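Local structure of 2-dehydro-3-deoxy-d-gluconate/2-dehydro-3-deoxy-phosphogluconate aldolase (Picrophilus torridus, 4UXD) at residues 45-48 against 49-53; 80-83 against 84-88; 271-274 against 275-279; 284-287 against 288-292; 68-71 against 72-76. The protein is an aldolase of the dihydrodipicolinate synthetase family, which folds as a parallel beta/alpha barrel and is assembled here from four chains. All coordinates share one frame; numbering follows the deposited sequence.

Contact 1. Residues 45-48 against 49-53; sequences NATN and ILIKY
Helix 44-56, the crossover of the beta-alpha-beta unit made with strands 27-31 and 61-63, brings Asn48 and Lys52 together one turn apart. The backbone bond from Lys52 N to Asn48 O, 2.9 Å long, is repeated between the side chains, where Lys52 NZ donates to Asn48 OD1 at 3.2 Å. Asn48 turns its amide toward the next turn because CG stands opposite its own backbone N (chi1 -159°). Lys52 starts out beside its backbone N and bends at chi2 and again at chi4, which curls the ammonium group back to the amide oxygen. NZ reaches OD1 from well to one side, with a C=O...NZ angle of 112° and a tilt of 28° out of the amide plane. Nearer the backbone, Lys52 CG rests 3.3 Å from Asn48 O.

Thr47 and Ile51 form the corresponding pair on the buried part of the helix, which faces helix 76-88 of the barrel's outer layer through Phe82 and Phe85. Ile51 CD1 folds over the preceding turn to lie 3.3 Å from Thr47 O, the oxygen that also accepts the bond from Ile51 N at 3.0 Å. The methyl groups Thr47 CG2 and Ile51 CD1 touch at 4.0 Å, while Thr47 OG1 points the other way and bonds to Asp43 O, just ahead of the helix. Ile49 CD1 reaches back in a similar manner, to 3.8 Å from Asn45 O. Leu50 packs on Phe276 of helix 270-279.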
# COMPACT_ATOMS: atom_id res chain seq x y z
N ASN A 45 18.19 15.63 -33.74
CA ASN A 45 19.62 15.91 -33.71
C ASN A 45 20.24 15.47 -32.38
O ASN A 45 21.31 14.84 -32.36
CB ASN A 45 19.88 17.39 -33.95
CG ASN A 45 21.32 17.67 -34.31
OD1 ASN A 45 21.94 16.91 -35.06
ND2 ASN A 45 21.86 18.75 -33.77
N ALA A 46 19.59 15.80 -31.26
CA ALA A 46 20.08 15.34 -29.95
C ALA A 46 20.01 13.82 -29.82
O ALA A 46 20.91 13.20 -29.25
CB ALA A 46 19.29 15.99 -28.83
N THR A 47 18.97 13.21 -30.38
CA THR A 47 18.85 11.75 -30.40
C THR A 47 20.09 11.14 -31.05
O THR A 47 20.52 10.05 -30.69
CB THR A 47 17.59 11.30 -31.16
OG1 THR A 47 16.44 11.89 -30.55
CG2 THR A 47 17.43 9.79 -31.15
N ASN A 48 20.66 11.84 -32.03
CA ASN A 48 21.87 11.38 -32.70
C ASN A 48 23.08 11.56 -31.78
O ASN A 48 23.94 10.69 -31.67
CB ASN A 48 22.08 12.13 -34.01
CG ASN A 48 22.98 11.38 -34.97
OD1 ASN A 48 24.19 11.59 -34.99
ND2 ASN A 48 22.39 10.50 -35.77
N ILE A 49 23.13 12.70 -31.11
CA ILE A 49 24.20 12.97 -30.16
C ILE A 49 24.24 11.86 -29.13
O ILE A 49 25.32 11.42 -28.73
CB ILE A 49 24.00 14.33 -29.49
CG1 ILE A 49 24.37 15.43 -30.49
CG2 ILE A 49 24.84 14.46 -28.22
CD1 ILE A 49 23.79 16.80 -30.19
N LEU A 50 23.06 11.38 -28.76
CA LEU A 50 22.90 10.34 -27.75
C LEU A 50 23.32 8.97 -28.27
O LEU A 50 24.04 8.23 -27.58
CB LEU A 50 21.44 10.29 -27.29
CG LEU A 50 21.08 9.11 -26.37
CD1 LEU A 50 21.98 9.11 -25.14
CD2 LEU A 50 19.61 9.17 -25.96
N ILE A 51 22.84 8.63 -29.46
CA ILE A 51 23.23 7.39 -30.12
C ILE A 51 24.74 7.29 -30.27
O ILE A 51 25.31 6.21 -30.15
CB ILE A 51 22.58 7.28 -31.52
CG1 ILE A 51 21.08 7.05 -31.38
CG2 ILE A 51 23.19 6.15 -32.33
CD1 ILE A 51 20.30 7.38 -32.61
N LYS A 52 25.40 8.41 -30.53
CA LYS A 52 26.84 8.39 -30.75
C LYS A 52 27.59 8.31 -29.42
O LYS A 52 28.70 7.76 -29.36
CB LYS A 52 27.28 9.62 -31.55
CG LYS A 52 26.79 9.65 -33.01
CD LYS A 52 27.17 8.38 -33.78
CE LYS A 52 27.19 8.62 -35.29
NZ LYS A 52 25.86 8.96 -35.88
N TYR A 53 26.98 8.83 -28.36
CA TYR A 53 27.50 8.61 -27.01
C TYR A 53 27.37 7.16 -26.56
O TYR A 53 28.25 6.61 -25.91
CB TYR A 53 26.79 9.49 -26.00
CG TYR A 53 27.23 9.20 -24.58
CD1 TYR A 53 28.42 9.72 -24.09
CD2 TYR A 53 26.46 8.38 -23.74
CE1 TYR A 53 28.83 9.46 -22.81
CE2 TYR A 53 26.87 8.12 -22.44
CZ TYR A 53 28.07 8.66 -21.98
OH TYR A 53 28.50 8.40 -20.68

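Contact 2. Residues 80-83 against 84-88; sequences KDFL and KFVRE
Val86 N meets Phe82 O at 3.0 Å with an almost straight N-H...O angle of 177°, one of four successive i to i+4 bonds that run from Lys84 N to Arg87 N. The same pair carries the side-chain contact. Val86 CG2 sits over one face of the Phe82 ring in a CH-pi contact, 4.0 Å from the ring centroid and 21° off the ring normal. Val86 CG2 is displaced toward the rim, with Phe82 CE2 the nearest ring atom at 3.8 Å. The torsions make this possible: Phe82 sends its ring outward, leaning toward the following turn (chi1 -171°), and Val86 holds CG2 beside its own backbone N, facing back. This methyl also lies 3.3 Å from Phe82 O, so it is wedged between ring and carbonyl. Beyond the pair, Lys84 CB and Arg87 CB rest against carbonyl oxygens of the previous turn, while their long chains lead off. Arg87 ends in a salt bridge to Glu119 and bonds to Gly117 O, and Lys80 pairs with Glu108. Helix 76-88 thus lies between helix 44-56, met by Phe82 and Phe85 at Tyr44 and Thr47, and helix 103-115, met by Lys80 and Lys84 at Phe112.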
# COMPACT_ATOMS: atom_id res chain seq x y z
N LYS A 80 6.46 5.49 -33.82
CA LYS A 80 6.91 4.83 -35.04
C LYS A 80 8.09 5.59 -35.62
O LYS A 80 9.10 5.00 -36.00
CB LYS A 80 5.80 4.74 -36.06
CG LYS A 80 4.74 3.71 -35.79
CD LYS A 80 3.76 3.69 -36.95
CE LYS A 80 2.41 3.13 -36.55
NZ LYS A 80 1.39 3.40 -37.61
N ASP A 81 7.95 6.91 -35.66
CA ASP A 81 8.97 7.75 -36.28
C ASP A 81 10.29 7.62 -35.52
O ASP A 81 11.34 7.48 -36.13
CB ASP A 81 8.51 9.21 -36.34
CG ASP A 81 7.44 9.44 -37.42
OD1 ASP A 81 7.31 8.60 -38.35
OD2 ASP A 81 6.73 10.46 -37.32
N PHE A 82 10.23 7.61 -34.18
CA PHE A 82 11.45 7.54 -33.37
C PHE A 82 12.18 6.19 -33.52
O PHE A 82 13.40 6.13 -33.63
CB PHE A 82 11.12 7.80 -31.92
CG PHE A 82 12.30 7.97 -31.03
CD1 PHE A 82 13.01 9.17 -30.99
CD2 PHE A 82 12.69 6.95 -30.18
CE1 PHE A 82 14.09 9.33 -30.15
CE2 PHE A 82 13.77 7.11 -29.33
CZ PHE A 82 14.47 8.30 -29.31
N LEU A 83 11.42 5.09 -33.53
CA LEU A 83 12.01 3.78 -33.74
C LEU A 83 12.72 3.74 -35.10
O LEU A 83 13.77 3.12 -35.26
CB LEU A 83 10.94 2.68 -33.67
CG LEU A 83 10.18 2.51 -32.35
CD1 LEU A 83 9.30 1.28 -32.42
CD2 LEU A 83 11.11 2.44 -31.15
N LYS A 84 12.14 4.41 -36.10
CA LYS A 84 12.75 4.47 -37.40
C LYS A 84 14.09 5.22 -37.34
O LYS A 84 15.10 4.75 -37.86
CB LYS A 84 11.81 5.12 -38.41
CG LYS A 84 11.93 4.57 -39.83
CD LYS A 84 10.96 5.23 -40.78
CE LYS A 84 11.39 6.65 -41.11
NZ LYS A 84 10.54 7.30 -42.15
N PHE A 85 14.09 6.37 -36.70
CA PHE A 85 15.29 7.18 -36.65
C PHE A 85 16.41 6.38 -36.01
O PHE A 85 17.49 6.23 -36.59
CB PHE A 85 15.06 8.48 -35.87
CG PHE A 85 16.27 9.37 -35.79
CD1 PHE A 85 16.61 10.21 -36.85
CD2 PHE A 85 17.07 9.39 -34.66
CE1 PHE A 85 17.73 11.05 -36.78
CE2 PHE A 85 18.19 10.23 -34.58
CZ PHE A 85 18.51 11.05 -35.65
N VAL A 86 16.13 5.82 -34.85
CA VAL A 86 17.12 5.07 -34.10
C VAL A 86 17.62 3.88 -34.91
O VAL A 86 18.82 3.60 -34.92
CB VAL A 86 16.54 4.61 -32.76
CG1 VAL A 86 17.48 3.66 -32.04
CG2 VAL A 86 16.22 5.83 -31.91
N ARG A 87 16.71 3.19 -35.59
CA ARG A 87 17.09 2.05 -36.42
C ARG A 87 17.94 2.50 -37.60
O ARG A 87 18.77 1.74 -38.08
CB ARG A 87 15.85 1.28 -36.92
CG ARG A 87 16.12 0.26 -38.06
CD ARG A 87 16.88 -1.01 -37.63
NE ARG A 87 18.20 -0.76 -37.04
CZ ARG A 87 18.88 -1.64 -36.32
NH1 ARG A 87 18.40 -2.86 -36.10
NH2 ARG A 87 20.05 -1.31 -35.81
N GLU A 88 17.73 3.73 -38.05
CA GLU A 88 18.40 4.22 -39.24
C GLU A 88 19.71 4.95 -38.95
O GLU A 88 20.43 5.32 -39.89
CB GLU A 88 17.48 5.14 -40.02
CG GLU A 88 16.51 4.42 -40.92
CD GLU A 88 15.60 5.38 -41.65
OE1 GLU A 88 15.74 6.61 -41.45
OE2 GLU A 88 14.74 4.90 -42.42

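Contact 3. Residues 271-274 against 275-279; sequences AYYE and YFYKK
The hydroxyl of Tyr277 is gripped by Gly285 O and Leu36 N, and it also lies in plane at the edge of the Tyr273 ring, with Tyr277 OH 3.5 Å from Tyr273 CD2. The two tyrosines lie alongside each other and point the same way, each with CG beside its backbone N. At its base the Tyr277 ring covers the carbonyl of the preceding turn: Tyr273 O stands over one face, offset toward the rim and 3.1 Å from Tyr277 CG. That oxygen also accepts the bond from Tyr277 N, at 2.9 Å.

Glu274 and Lys278, joined in the backbone by Lys278 N and Glu274 O at 2.8 Å, also run side by side, but their side chains touch between Glu274 OE2 and the methylene Lys278 CE, at 3.3 Å. Lys278 NZ stays 4.5 Å from Glu274 OE2, too far for a salt bridge. The carboxylate is held instead by the backbone amides of Gly294 and Ile295, which probably stabilise its buried charge.

Tyr273 OH bonds to Thr34 N and Thr68 O, in loops that follow strands 27-31 and 61-63. Helix 270-279 therefore reaches the carboxyl ends of the strands, where beta/alpha barrels carry their active sites.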
# COMPACT_ATOMS: atom_id res chain seq x y z
N ALA A 271 15.24 14.16 -14.08
CA ALA A 271 16.65 14.37 -13.79
C ALA A 271 17.56 13.75 -14.86
O ALA A 271 18.64 14.29 -15.13
CB ALA A 271 17.00 13.81 -12.43
N TYR A 272 17.13 12.64 -15.44
CA TYR A 272 17.90 11.97 -16.50
C TYR A 272 18.02 12.88 -17.70
O TYR A 272 19.05 12.91 -18.38
CB TYR A 272 17.24 10.64 -16.92
CG TYR A 272 17.37 9.54 -15.88
CD1 TYR A 272 16.61 9.56 -14.71
CD2 TYR A 272 18.24 8.47 -16.08
CE1 TYR A 272 16.72 8.55 -13.77
CE2 TYR A 272 18.36 7.46 -15.14
CZ TYR A 272 17.60 7.51 -13.99
OH TYR A 272 17.72 6.51 -13.06
N TYR A 273 16.94 13.61 -17.97
CA TYR A 273 16.89 14.49 -19.10
C TYR A 273 17.80 15.69 -18.86
O TYR A 273 18.65 15.99 -19.69
CB TYR A 273 15.43 14.90 -19.39
CG TYR A 273 14.68 13.79 -20.12
CD1 TYR A 273 14.25 12.65 -19.44
CD2 TYR A 273 14.45 13.86 -21.48
CE1 TYR A 273 13.59 11.62 -20.11
CE2 TYR A 273 13.80 12.83 -22.15
CZ TYR A 273 13.37 11.72 -21.46
OH TYR A 273 12.72 10.71 -22.13
N GLU A 274 17.67 16.35 -17.71
CA GLU A 274 18.56 17.47 -17.42
C GLU A 274 20.02 17.03 -17.50
O GLU A 274 20.86 17.71 -18.10
CB GLU A 274 18.26 18.05 -16.04
CG GLU A 274 19.04 19.31 -15.72
CD GLU A 274 18.53 20.02 -14.47
OE1 GLU A 274 17.43 19.65 -13.99
OE2 GLU A 274 19.22 20.93 -13.97
N TYR A 275 20.31 15.87 -16.93
CA TYR A 275 21.68 15.41 -16.81
C TYR A 275 22.26 15.23 -18.19
O TYR A 275 23.42 15.53 -18.44
CB TYR A 275 21.75 14.12 -16.00
CG TYR A 275 23.08 13.86 -15.35
CD1 TYR A 275 24.21 13.58 -16.11
CD2 TYR A 275 23.22 13.90 -13.97
CE1 TYR A 275 25.43 13.34 -15.52
CE2 TYR A 275 24.44 13.67 -13.37
CZ TYR A 275 25.55 13.39 -14.14
OH TYR A 275 26.77 13.15 -13.54
N PHE A 276 21.43 14.74 -19.10
CA PHE A 276 21.84 14.56 -20.48
C PHE A 276 22.00 15.91 -21.20
O PHE A 276 22.88 16.09 -22.03
CB PHE A 276 20.84 13.70 -21.24
CG PHE A 276 21.14 13.60 -22.70
CD1 PHE A 276 22.10 12.72 -23.16
CD2 PHE A 276 20.48 14.42 -23.62
CE1 PHE A 276 22.39 12.64 -24.52
CE2 PHE A 276 20.77 14.34 -24.97
CZ PHE A 276 21.73 13.46 -25.42
N TYR A 277 21.12 16.85 -20.87
CA TYR A 277 21.10 18.12 -21.54
C TYR A 277 22.33 18.94 -21.17
O TYR A 277 23.00 19.50 -22.04
CB TYR A 277 19.83 18.89 -21.18
CG TYR A 277 18.55 18.32 -21.77
CD1 TYR A 277 18.55 17.56 -22.92
CD2 TYR A 277 17.33 18.57 -21.16
CE1 TYR A 277 17.39 17.05 -23.45
CE2 TYR A 277 16.16 18.07 -21.68
CZ TYR A 277 16.19 17.31 -22.83
OH TYR A 277 15.01 16.82 -23.35
N LYS A 278 22.63 18.99 -19.88
CA LYS A 278 23.75 19.75 -19.37
C LYS A 278 25.08 19.19 -19.87
O LYS A 278 26.00 19.94 -20.18
CB LYS A 278 23.74 19.78 -17.84
CG LYS A 278 22.72 20.75 -17.23
CD LYS A 278 22.95 20.93 -15.73
CE LYS A 278 22.13 22.08 -15.13
NZ LYS A 278 22.67 23.44 -15.47
N LYS A 279 25.16 17.86 -19.95
CA LYS A 279 26.40 17.20 -20.29
C LYS A 279 26.82 17.51 -21.71
O LYS A 279 28.00 17.76 -21.99
CB LYS A 279 26.28 15.69 -20.10
CG LYS A 279 27.31 14.92 -20.91
CD LYS A 279 27.72 13.61 -20.30
CE LYS A 279 29.21 13.39 -20.50
NZ LYS A 279 29.54 11.98 -20.84

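Contact 4. Residues 284-287 against 288-292; sequences GGYR and PPMYR
Tyr286 lays one ring face on the backbone of Tyr291 and Arg292, the close part of this contact. Arg292 N stands 3.8 Å above the ring plane of Tyr286 over its centre, and Tyr291 O approaches Tyr286 CD2 to 3.7 Å. Met290 CB lies near the ring plane at its edge and packs 3.7 Å from Tyr286 CB. The chain reverses through a type VI turn, Arg287-Pro288-Pro289-Met290, with a cis peptide before Pro289. Its closing bond, Met290 N to Arg287 O, is 2.9 Å long but weak, bent to 129° at the hydrogen. Met290 CG, beside its backbone N, comes to 3.2 Å from Arg287 O.

The solvent side is looser. Arg292 CB still rests 3.9 Å from Tyr286 CE1, but beyond it the side chain is exposed and poorly ordered, and its guanidinium makes a long, weak ion pair with Glu274.

Tyr291, just past the turn, bonds through OH to Asn132 of the second subunit. Arg287 is buried: NH2 forms a salt bridge with Glu78, while NE and NH1 bond to Gly40 O and Tyr73 O. Every guanidinium nitrogen thus has a partner, which fixes its rotation and probably offsets the cost of burying its charge.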
# COMPACT_ATOMS: atom_id res chain seq x y z
N GLY A 284 17.47 21.52 -23.94
CA GLY A 284 16.42 20.53 -24.09
C GLY A 284 15.20 20.80 -23.23
O GLY A 284 15.29 21.49 -22.22
N GLY A 285 14.07 20.23 -23.63
CA GLY A 285 12.81 20.52 -22.97
C GLY A 285 12.06 19.34 -22.40
O GLY A 285 12.57 18.22 -22.32
N TYR A 286 10.83 19.62 -22.00
CA TYR A 286 10.05 18.70 -21.21
C TYR A 286 8.58 18.74 -21.61
O TYR A 286 7.91 19.75 -21.39
CB TYR A 286 10.18 19.05 -19.72
CG TYR A 286 11.61 19.05 -19.23
CD1 TYR A 286 12.44 20.13 -19.47
CD2 TYR A 286 12.11 17.98 -18.51
CE1 TYR A 286 13.74 20.14 -19.03
CE2 TYR A 286 13.42 17.98 -18.07
CZ TYR A 286 14.22 19.07 -18.33
OH TYR A 286 15.52 19.10 -17.88
N ARG A 287 8.08 17.66 -22.20
CA ARG A 287 6.65 17.53 -22.46
C ARG A 287 5.93 17.26 -21.15
O ARG A 287 6.20 16.25 -20.49
CB ARG A 287 6.37 16.40 -23.46
CG ARG A 287 4.88 16.23 -23.81
CD ARG A 287 4.63 15.20 -24.92
NE ARG A 287 5.23 15.59 -26.20
CZ ARG A 287 4.98 15.01 -27.37
NH1 ARG A 287 4.12 14.00 -27.45
NH2 ARG A 287 5.58 15.44 -28.46
N PRO A 288 5.03 18.17 -20.74
CA PRO A 288 4.19 17.86 -19.59
C PRO A 288 3.60 16.46 -19.69
O PRO A 288 3.23 16.06 -20.80
CB PRO A 288 3.09 18.92 -19.66
CG PRO A 288 3.74 20.09 -20.35
CD PRO A 288 4.77 19.52 -21.28
N PRO A 289 3.53 15.70 -18.57
CA PRO A 289 3.79 16.09 -17.17
C PRO A 289 5.27 16.18 -16.75
O PRO A 289 5.53 16.49 -15.60
CB PRO A 289 3.10 14.97 -16.38
CG PRO A 289 3.25 13.76 -17.26
CD PRO A 289 3.23 14.27 -18.70
N MET A 290 6.22 15.90 -17.64
CA MET A 290 7.62 16.19 -17.35
C MET A 290 7.75 17.66 -16.96
O MET A 290 6.92 18.49 -17.35
CB MET A 290 8.53 15.90 -18.55
CG MET A 290 8.50 14.50 -19.09
SD MET A 290 9.34 14.34 -20.69
CE MET A 290 11.06 14.18 -20.21
N TYR A 291 8.79 17.99 -16.21
CA TYR A 291 9.12 19.38 -15.95
C TYR A 291 10.58 19.51 -15.51
O TYR A 291 11.17 18.55 -15.01
CB TYR A 291 8.16 19.97 -14.92
CG TYR A 291 8.30 19.38 -13.53
CD1 TYR A 291 7.59 18.26 -13.16
CD2 TYR A 291 9.13 19.98 -12.60
CE1 TYR A 291 7.72 17.73 -11.88
CE2 TYR A 291 9.27 19.47 -11.33
CZ TYR A 291 8.56 18.35 -10.97
OH TYR A 291 8.69 17.86 -9.69
N ARG A 292 11.18 20.68 -15.71
CA ARG A 292 12.58 20.90 -15.32
C ARG A 292 12.73 20.83 -13.80
O ARG A 292 11.87 21.28 -13.05
CB ARG A 292 13.08 22.25 -15.87
CG ARG A 292 14.25 22.93 -15.10
CD ARG A 292 15.64 22.42 -15.48
NE ARG A 292 16.53 23.54 -15.78
CZ ARG A 292 17.38 24.10 -14.91
NH1 ARG A 292 17.50 23.63 -13.67
NH2 ARG A 292 18.13 25.13 -15.29

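Contact 5. Residues 68-71 against 72-76; sequences TGVF and PYFTL
Val70 CB, the start of a side chain that packs on two rings of the turn and its exit, sits 3.5 Å from Tyr73 CD2. From CB the two methyls part. Val70 CG1 continues along the same tyrosine ring to meet Tyr73 CE2 at 3.7 Å. Val70 CG2, in the crowded position between the backbone N and the carbonyl carbon, reaches Phe74 CE2 at 3.9 Å. The valine thus spans two consecutive aromatic side chains. Its backbone lies in the left-handed region, and its carbonyl begins a short 3-10 turn: Tyr73 N bonds to Val70 O at 3.0 Å, and Phe74 N to Phe71 O at 3.1 Å.

This turn belongs to the loop that leads from barrel strand 61-63 to helix 76-88. Thr75 is the N-cap of that helix, its OG1 bonded to Glu78 N. Within the turn Phe71 and Pro72, though neighbours in sequence, meet in a CH-pi contact: Pro72 CD lies over one face of the Phe71 ring, 3.4 Å from the centroid and 16° off the normal. Phe71 CG also stands between its backbone N and carbonyl carbon (chi1 70°), which turns the ring forward over the proline. The Phe71 ring also meets Tyr128 of the second subunit edge-to-face, and Tyr73 O bonds to Ser102 of that subunit. Gly69 O faces the rim of the Phe74 ring in plane, 3.3 Å from Phe74 CE2, and is hydrogen-bonded to Thr34 OG1.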
# COMPACT_ATOMS: atom_id res chain seq x y z
N THR A 68 12.04 4.98 -19.26
CA THR A 68 12.97 6.09 -19.23
C THR A 68 12.70 7.03 -20.40
O THR A 68 12.88 8.24 -20.28
CB THR A 68 14.43 5.59 -19.30
OG1 THR A 68 14.70 4.78 -18.16
CG2 THR A 68 15.40 6.75 -19.34
N GLY A 69 12.26 6.45 -21.52
CA GLY A 69 11.94 7.23 -22.71
C GLY A 69 10.55 7.83 -22.71
O GLY A 69 10.10 8.38 -23.73
N VAL A 70 9.89 7.76 -21.55
CA VAL A 70 8.52 8.19 -21.33
C VAL A 70 7.60 7.97 -22.53
O VAL A 70 6.84 8.86 -22.92
CB VAL A 70 8.47 9.70 -20.86
CG1 VAL A 70 8.99 9.83 -19.45
CG2 VAL A 70 9.22 10.62 -21.77
N PHE A 71 7.62 6.75 -23.06
CA PHE A 71 6.89 6.40 -24.28
C PHE A 71 5.38 6.74 -24.25
O PHE A 71 4.85 7.11 -25.29
CB PHE A 71 7.08 4.89 -24.61
CG PHE A 71 6.39 3.95 -23.66
CD1 PHE A 71 7.06 3.48 -22.53
CD2 PHE A 71 5.10 3.53 -23.89
CE1 PHE A 71 6.43 2.64 -21.65
CE2 PHE A 71 4.47 2.69 -23.01
CZ PHE A 71 5.14 2.24 -21.88
N PRO A 72 4.70 6.63 -23.08
CA PRO A 72 3.26 6.90 -23.20
C PRO A 72 2.91 8.39 -23.35
O PRO A 72 1.75 8.73 -23.56
CB PRO A 72 2.69 6.36 -21.88
CG PRO A 72 3.79 6.48 -20.94
CD PRO A 72 5.05 6.19 -21.72
N TYR A 73 3.90 9.27 -23.23
CA TYR A 73 3.63 10.68 -23.43
C TYR A 73 3.55 11.00 -24.93
O TYR A 73 3.11 12.06 -25.31
CB TYR A 73 4.69 11.56 -22.74
CG TYR A 73 4.77 11.42 -21.24
CD1 TYR A 73 3.77 10.76 -20.52
CD2 TYR A 73 5.83 11.96 -20.53
CE1 TYR A 73 3.83 10.62 -19.14
CE2 TYR A 73 5.90 11.83 -19.13
CZ TYR A 73 4.90 11.16 -18.44
OH TYR A 73 4.96 11.02 -17.06
N PHE A 74 3.96 10.05 -25.77
CA PHE A 74 4.05 10.28 -27.21
C PHE A 74 2.93 9.59 -27.97
O PHE A 74 2.33 8.61 -27.49
CB PHE A 74 5.40 9.80 -27.75
CG PHE A 74 6.58 10.48 -27.12
CD1 PHE A 74 6.94 11.76 -27.49
CD2 PHE A 74 7.33 9.84 -26.15
CE1 PHE A 74 8.01 12.38 -26.90
CE2 PHE A 74 8.40 10.47 -25.55
CZ PHE A 74 8.74 11.73 -25.93
N THR A 75 2.66 10.10 -29.17
CA THR A 75 1.68 9.49 -30.06
C THR A 75 2.22 8.22 -30.67
O THR A 75 3.42 8.00 -30.72
CB THR A 75 1.29 10.44 -31.23
OG1 THR A 75 2.44 10.64 -32.07
CG2 THR A 75 0.80 11.77 -30.71
N LEU A 76 1.32 7.38 -31.16
CA LEU A 76 1.72 6.24 -31.96
C LEU A 76 2.59 6.67 -33.14
O LEU A 76 3.59 6.04 -33.45
CB LEU A 76 0.48 5.50 -32.45
CG LEU A 76 0.71 4.15 -33.10
CD1 LEU A 76 1.35 3.15 -32.12
CD2 LEU A 76 -0.62 3.64 -33.65

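Overall arrangement
From the N terminus, contact 1 comes first, within helix 44-56; contact 5 follows in the loop after strand 61-63 and adjoins contact 2 on helix 76-88. Contacts 3 and 4 lie far along the chain, on helix 270-279 and in the loop after it. Each spans one continuous stretch and closes only a turn; all five are in series, and none nest or cross. In space the late contacts return to the early ones. Contact 1 packs between contacts 2 and 3, contact 3 touches contacts 4 and 5, and contact 4 meets contact 5 beside the second subunit. The C-terminal part is thereby tied to the first helices and loops of the barrel.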